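C3-degrading proteinase (CppA protein) (Streptococcus pneumoniae, PDB 3E0R) probably degrades complement component C3 as a proteinase, although it is built from two regions related to the glyoxalase superfamily. Local coordinates at residues Glu59-Ser62 / Met63-Arg66. Residues are numbered along the deposited sequence; the frame is centred on the assembly and turned at random.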
ATOM      1  N   GLU A  59      -3.000  -3.527  13.235  1.00 26.47           N
ATOM      2  CA  GLU A  59      -3.439  -4.803  13.814  1.00 27.79           C
ATOM      3  C   GLU A  59      -4.935  -4.855  14.117  1.00 27.12           C
ATOM      4  O   GLU A  59      -5.473  -3.974  14.743  1.00 27.44           O
ATOM      5  CB  GLU A  59      -2.606  -5.155  15.066  1.00 28.44           C
ATOM      6  CG  GLU A  59      -1.695  -6.367  14.803  1.00 30.97           C
ATOM      7  CD  GLU A  59      -1.038  -6.891  16.080  1.00 31.22           C
ATOM      8  OE1 GLU A  59      -1.082  -8.131  16.334  1.00 37.03           O
ATOM      9  OE2 GLU A  59      -0.466  -6.058  16.827  1.00 35.82           O
ATOM     10  N   ALA A  60      -5.586  -5.902  13.652  1.00 27.13           N
ATOM     11  CA  ALA A  60      -6.951  -6.181  14.002  1.00 27.92           C
ATOM     12  C   ALA A  60      -7.052  -7.652  14.460  1.00 28.20           C
ATOM     13  O   ALA A  60      -6.635  -8.552  13.736  1.00 28.63           O
ATOM     14  CB  ALA A  60      -7.841  -5.904  12.806  1.00 27.66           C
ATOM     15  N   PRO A  61      -7.591  -7.911  15.668  1.00 29.18           N
ATOM     16  CA  PRO A  61      -7.714  -9.299  16.173  1.00 29.45           C
ATOM     17  C   PRO A  61      -8.742 -10.182  15.442  1.00 29.69           C
ATOM     18  O   PRO A  61      -9.794  -9.696  15.042  1.00 29.13           O
ATOM     19  CB  PRO A  61      -8.187  -9.082  17.613  1.00 29.66           C
ATOM     20  CG  PRO A  61      -8.953  -7.782  17.547  1.00 29.32           C
ATOM     21  CD  PRO A  61      -8.118  -6.942  16.653  1.00 29.27           C
ATOM     22  N   SER A  62      -8.461 -11.475  15.296  1.00 30.37           N
ATOM     23  CA  SER A  62      -9.443 -12.374  14.680  1.00 31.54           C
ATOM     24  C   SER A  62     -10.798 -12.348  15.413  1.00 32.25           C
ATOM     25  O   SER A  62     -11.821 -12.613  14.801  1.00 32.18           O
ATOM     26  CB  SER A  62      -8.906 -13.811  14.529  1.00 31.39           C
ATOM     27  OG  SER A  62      -8.432 -14.347  15.758  1.00 30.85           O
HETATM   28  N   MSE A  63     -10.802 -11.993  16.698  1.00 33.80           N
HETATM   29  CA  MSE A  63     -12.040 -11.796  17.482  1.00 34.77           C
HETATM   30  C   MSE A  63     -13.081 -10.948  16.744  1.00 34.53           C
HETATM   31  O   MSE A  63     -14.287 -11.224  16.803  1.00 34.84           O
HETATM   32  CB  MSE A  63     -11.700 -11.112  18.829  1.00 35.13           C
HETATM   33  CG  MSE A  63     -12.856 -10.321  19.524  1.00 35.82           C
HETATM   34 SE   MSE A  63     -12.307  -8.622  20.426  0.60 40.46          SE
HETATM   35  CE  MSE A  63     -14.011  -8.081  21.233  1.00 36.59           C
ATOM     36  N   ARG A  64     -12.582  -9.898  16.097  1.00 34.11           N
ATOM     37  CA  ARG A  64     -13.376  -8.797  15.556  1.00 34.30           C
ATOM     38  C   ARG A  64     -13.359  -8.793  14.008  1.00 32.61           C
ATOM     39  O   ARG A  64     -14.043  -8.001  13.358  1.00 32.92           O
ATOM     40  CB  ARG A  64     -12.745  -7.478  16.051  1.00 34.31           C
ATOM     41  CG  ARG A  64     -13.710  -6.416  16.585  1.00 36.53           C
ATOM     42  CD  ARG A  64     -13.222  -4.996  16.221  1.00 37.41           C
ATOM     43  NE  ARG A  64     -11.895  -4.677  16.783  1.00 40.88           N
ATOM     44  CZ  ARG A  64     -10.905  -4.046  16.129  1.00 41.36           C
ATOM     45  NH1 ARG A  64     -11.038  -3.681  14.866  1.00 41.96           N
ATOM     46  NH2 ARG A  64      -9.752  -3.785  16.746  1.00 40.92           N
ATOM     47  N   THR A  65     -12.549  -9.652  13.422  1.00 30.38           N
ATOM     48  CA  THR A  65     -12.124  -9.431  12.063  1.00 29.23           C
ATOM     49  C   THR A  65     -12.160 -10.743  11.284  1.00 27.78           C
ATOM     50  O   THR A  65     -12.031 -11.826  11.868  1.00 27.44           O
ATOM     51  CB  THR A  65     -10.710  -8.771  12.090  1.00 29.28           C
ATOM     52  OG1 THR A  65     -10.694  -7.762  13.107  1.00 28.41           O
ATOM     53  CG2 THR A  65     -10.350  -8.148  10.754  1.00 28.65           C
ATOM     54  N   ARG A  66     -12.382 -10.645   9.976  1.00 26.41           N
ATOM     55  CA  ARG A  66     -12.342 -11.815   9.129  1.00 25.32           C
ATOM     56  C   ARG A  66     -11.689 -11.561   7.791  1.00 25.24           C
ATOM     57  O   ARG A  66     -11.378 -10.438   7.432  1.00 25.22           O
ATOM     58  CB  ARG A  66     -13.749 -12.400   8.923  1.00 25.78           C
ATOM     59  CG  ARG A  66     -14.659 -11.519   8.123  1.00 25.25           C
ATOM     60  CD  ARG A  66     -15.869 -12.246   7.597  1.00 23.55           C
ATOM     61  NE  ARG A  66     -16.748 -11.267   6.966  1.00 20.67           N
ATOM     62  CZ  ARG A  66     -16.693 -10.894   5.694  1.00 21.46           C
ATOM     63  NH1 ARG A  66     -17.533  -9.967   5.253  1.00 22.21           N
ATOM     64  NH2 ARG A  66     -15.812 -11.426   4.854  1.00 22.58           N
TER
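Between P61 and T65 the backbone folds through two overlapping beta turns: S62 and M63 both have right-handed helical torsions, and R64 N donates to P61 O over 3.0 Å with an N-H...O angle of 160°, the three-residue spacing that defines the first turn. Its successor is closed by T65 N and S62 O at 3.3 Å, a weak bond despite its good alignment. The turns belong to the loop that leaves strand 53-59 and leads to strand 74-81 in the N-terminal region, whose sequence family falls in the glyoxalase clan.

A side-chain bond reinforces the first turn. T65 OG1 gives its proton to P61 O at 2.9 Å, reaching four residues back along the chain. Both donors stand off the carbonyl plane, the hydroxyl by 37°, and they arrive from opposite faces, so the oxygen is gripped from two sides. The torsion of T65 (chi1 -43°) holds OG1 beside its own backbone N and anti to the carbonyl carbon, while CG2 lies anti to that N and packs 3.9 Å from A60 CB. This small inner contact is buried: A60 and T65 both touch K17 of strand 9-18, and W194 adds a hydrogen bond from NE1 to A60 O besides touching the side chain of T65.

On the more exposed side, R64 bends at its second and third torsions and swings its guanidinium back across the proline. The ring of P61 presents CD to one face of that group, R64 CZ lying 4.1 Å from P61 CD. This is van der Waals packing of a methylene against a flat cation, and its nearest approach is P61 CD to R64 NH2, 3.6 Å.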